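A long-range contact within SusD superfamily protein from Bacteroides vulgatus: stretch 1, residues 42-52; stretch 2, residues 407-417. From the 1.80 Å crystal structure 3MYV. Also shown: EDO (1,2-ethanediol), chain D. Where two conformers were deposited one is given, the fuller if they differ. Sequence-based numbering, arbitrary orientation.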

# COMPACT_ATOMS: atom_id res chain seq x y z
N ASP A 42 0.53 3.04 8.18
CA ASP A 42 0.90 4.32 8.77
C ASP A 42 0.94 4.29 10.29
O ASP A 42 1.88 4.81 10.91
N MSE A 43 -0.08 3.69 10.93
CA MSE A 43 -0.18 3.76 12.38
C MSE A 43 0.91 2.95 13.08
O MSE A 43 1.23 3.23 14.23
N LYS A 44 1.49 1.99 12.38
CA LYS A 44 2.57 1.15 12.90
C LYS A 44 3.98 1.73 12.69
O LYS A 44 4.98 1.19 13.21
N GLY A 45 4.06 2.79 11.91
CA GLY A 45 5.30 3.52 11.72
C GLY A 45 5.57 4.56 12.82
O GLY A 45 5.00 4.50 13.92
N ASP A 46 6.44 5.51 12.49
CA ASP A 46 6.81 6.60 13.41
C ASP A 46 6.24 7.96 13.03
O ASP A 46 6.48 8.97 13.73
N ASP A 47 5.49 8.01 11.92
CA ASP A 47 5.03 9.30 11.37
C ASP A 47 3.56 9.63 11.59
O ASP A 47 3.16 10.81 11.46
N MSE A 48 2.77 8.62 11.92
CA MSE A 48 1.38 8.81 12.32
C MSE A 48 1.08 8.01 13.56
O MSE A 48 1.73 6.99 13.81
N GLN A 49 0.13 8.51 14.35
CA GLN A 49 -0.28 7.84 15.56
C GLN A 49 -1.78 7.96 15.75
O GLN A 49 -2.45 8.82 15.16
N SER A 50 -2.31 7.09 16.60
CA SER A 50 -3.69 7.18 17.03
C SER A 50 -3.96 8.37 17.95
O SER A 50 -3.09 8.87 18.66
N SER A 51 -5.21 8.84 17.93
CA SER A 51 -5.72 9.69 18.97
C SER A 51 -6.21 8.76 20.08
O SER A 51 -5.99 7.54 20.02
N GLU A 52 -6.99 9.30 21.02
CA GLU A 52 -7.61 8.48 22.07
C GLU A 52 -8.83 7.70 21.55
O GLU A 52 -9.33 6.82 22.22
N THR A 407 14.85 -0.20 13.12
CA THR A 407 14.03 -0.14 14.34
C THR A 407 13.15 1.10 14.23
O THR A 407 13.66 2.21 14.01
N ILE A 408 11.84 0.91 14.33
CA ILE A 408 10.88 2.02 14.32
C ILE A 408 10.85 2.57 15.74
O ILE A 408 10.55 1.84 16.69
N VAL A 409 11.22 3.84 15.90
CA VAL A 409 11.24 4.50 17.20
C VAL A 409 10.01 5.39 17.34
O VAL A 409 9.79 6.31 16.54
N ARG A 410 9.21 5.09 18.34
CA ARG A 410 7.91 5.72 18.58
C ARG A 410 7.86 6.09 20.05
O ARG A 410 7.32 5.35 20.88
N LYS A 411 8.46 7.22 20.38
CA LYS A 411 8.53 7.66 21.76
C LYS A 411 8.53 9.18 21.86
O LYS A 411 8.80 9.90 20.88
N GLY A 412 8.19 9.67 23.05
CA GLY A 412 8.08 11.10 23.29
C GLY A 412 6.95 11.75 22.51
O GLY A 412 5.94 11.10 22.19
N GLY A 413 7.12 13.04 22.24
CA GLY A 413 6.12 13.82 21.54
C GLY A 413 4.79 13.80 22.25
O GLY A 413 4.71 14.05 23.45
N TYR A 414 3.74 13.48 21.51
CA TYR A 414 2.44 13.26 22.09
C TYR A 414 1.94 11.83 21.84
O TYR A 414 0.74 11.56 21.73
N HIS A 415 2.87 10.89 21.79
CA HIS A 415 2.51 9.48 21.76
C HIS A 415 1.66 9.10 22.96
O HIS A 415 1.79 9.66 24.06
N LEU A 416 0.78 8.12 22.76
CA LEU A 416 -0.06 7.63 23.83
C LEU A 416 0.69 6.76 24.83
O LEU A 416 1.71 6.15 24.50
N PRO A 417 0.17 6.68 26.06
CA PRO A 417 0.82 5.79 27.03
C PRO A 417 0.87 4.34 26.53
O PRO A 417 -0.03 3.89 25.84

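Three direct hydrogen bonds join the stretches, each from a side chain to a backbone carbonyl. Arg410 starts sideways, with chi1 m, but its end comes nearer stretch 1. Its guanidinium edge meets two carbonyls: NH2 donates to Met43 O at 3.1 Å and NE donates to Gly45 O at 3.1 Å. Gln49 points toward stretch 2 (chi1 p, chi2 t). Its NE2 donates to Tyr414 O at 2.9 Å and also, within its own stretch, to Ser50 O at 3.2 Å. Both amide hydrogens are thus used. Gln49 OE1 lies over one face of the His415 ring, 3.8 Å from His415 ND1.

Apolar contacts come from Ile408 and Leu416, both pointing toward stretch 1 with chi1 m and chi2 t. Ile408 CG2 packs 3.6 Å from Asp46 N, and its CD1 lies 3.6 Å from Lys44 O. Leu416 CD1 reaches within 3.4 Å of Ser51 O and 4.2 Å of Ser50 CB.

Waters complete the polar links. Two bridge Asp46 OD2 to Val409, one through Val409 N and the other through Val409 O. A third joins Asp46 O to His415 NE2, and a fourth joins Gln49 OE1 to Tyr414 N.

Ethanediol, probably from the crystallisation liquor, binds Glu52: its O2 donates to Glu52 OE1 at a very short 2.5 Å.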

# COMPACT_ATOMS: atom_id res chain seq x y z
CB ASP A 42 -0.07 5.41 8.31
CG ASP A 42 0.17 5.83 6.87
OD1 ASP A 42 1.21 6.45 6.64
OD2 ASP A 42 -0.68 5.55 6.00
CB MSE A 43 -1.56 3.33 12.87
CG MSE A 43 -2.68 4.30 12.37
SE MSE A 43 -2.61 6.03 13.24
CE MSE A 43 -3.40 7.03 11.82
CB LYS A 44 2.45 -0.26 12.30
CG LYS A 44 1.18 -0.96 12.71
CD LYS A 44 0.99 -2.37 12.14
CE LYS A 44 -0.17 -3.09 12.83
NZ LYS A 44 0.17 -3.41 14.24
CB ASP A 46 8.35 6.68 13.51
CG ASP A 46 9.00 6.94 12.18
OD1 ASP A 46 8.31 6.88 11.15
OD2 ASP A 46 10.22 7.21 12.16
CB ASP A 47 5.31 9.37 9.87
CG ASP A 47 6.80 9.50 9.56
OD1 ASP A 47 7.51 10.15 10.36
OD2 ASP A 47 7.22 8.95 8.51
CB MSE A 48 0.42 8.37 11.22
CG MSE A 48 0.58 9.13 9.91
SE MSE A 48 -0.96 9.11 8.73
CE MSE A 48 -2.04 10.42 9.63
CB GLN A 49 0.47 8.43 16.76
CG GLN A 49 0.10 9.89 17.05
CD GLN A 49 0.56 10.33 18.41
OE1 GLN A 49 1.71 10.72 18.60
NE2 GLN A 49 -0.36 10.31 19.36
CB SER A 50 -4.06 5.88 17.80
OG SER A 50 -5.42 5.86 18.15
CB SER A 51 -6.88 10.52 18.45
OG SER A 51 -7.94 9.67 18.05
CB GLU A 52 -8.03 9.34 23.28
CG GLU A 52 -6.88 10.04 23.98
CD GLU A 52 -7.34 11.03 25.04
OE1 GLU A 52 -8.49 10.92 25.53
OE2 GLU A 52 -6.55 11.93 25.39
CB THR A 407 14.89 -0.00 15.58
OG1 THR A 407 15.79 -1.09 15.62
CG2 THR A 407 14.03 0.02 16.86
CB ILE A 408 9.48 1.57 13.86
CG1 ILE A 408 9.56 0.81 12.52
CG2 ILE A 408 8.55 2.79 13.69
CD1 ILE A 408 8.28 0.17 12.11
CB VAL A 409 12.52 5.31 17.40
CG1 VAL A 409 12.48 6.04 18.75
CG2 VAL A 409 13.76 4.41 17.28
CB ARG A 410 6.78 4.75 18.21
CG ARG A 410 6.99 4.10 16.83
CD ARG A 410 6.47 2.68 16.73
NE ARG A 410 5.06 2.68 16.40
CZ ARG A 410 4.09 2.08 17.08
NH1 ARG A 410 4.34 1.33 18.13
NH2 ARG A 410 2.85 2.18 16.64
CB LYS A 411 9.74 7.03 22.45
CG LYS A 411 11.10 7.50 21.98
CD LYS A 411 12.20 6.71 22.69
CE LYS A 411 13.59 7.14 22.19
NZ LYS A 411 14.71 6.51 22.96
CB TYR A 414 1.45 14.32 21.60
CG TYR A 414 1.42 14.67 20.12
CD1 TYR A 414 0.68 13.90 19.21
CD2 TYR A 414 2.06 15.81 19.63
CE1 TYR A 414 0.62 14.22 17.87
CE2 TYR A 414 2.00 16.16 18.30
CZ TYR A 414 1.27 15.36 17.40
OH TYR A 414 1.21 15.72 16.08
CB HIS A 415 3.76 8.60 21.68
CG HIS A 415 4.33 8.48 20.30
ND1 HIS A 415 3.78 7.66 19.34
CD2 HIS A 415 5.41 9.06 19.73
CE1 HIS A 415 4.50 7.76 18.23
NE2 HIS A 415 5.48 8.62 18.44
CB LEU A 416 -1.21 6.81 23.26
CG LEU A 416 -2.11 7.45 22.20
CD1 LEU A 416 -3.29 6.54 21.89
CD2 LEU A 416 -2.59 8.82 22.67
CB PRO A 417 -0.07 5.89 28.29
CG PRO A 417 -0.82 7.17 28.14
CD PRO A 417 -0.98 7.40 26.64
C1 EDO D . -8.84 14.50 24.52
O1 EDO D . -8.88 15.75 25.17
C2 EDO D . -10.18 13.84 24.78
O2 EDO D . -9.99 12.85 25.78
O HOH W 1 7.35 9.32 16.45
O HOH W 2 11.76 5.35 13.40
O HOH W 3 11.36 7.99 14.99
O HOH W 4 4.03 12.33 18.72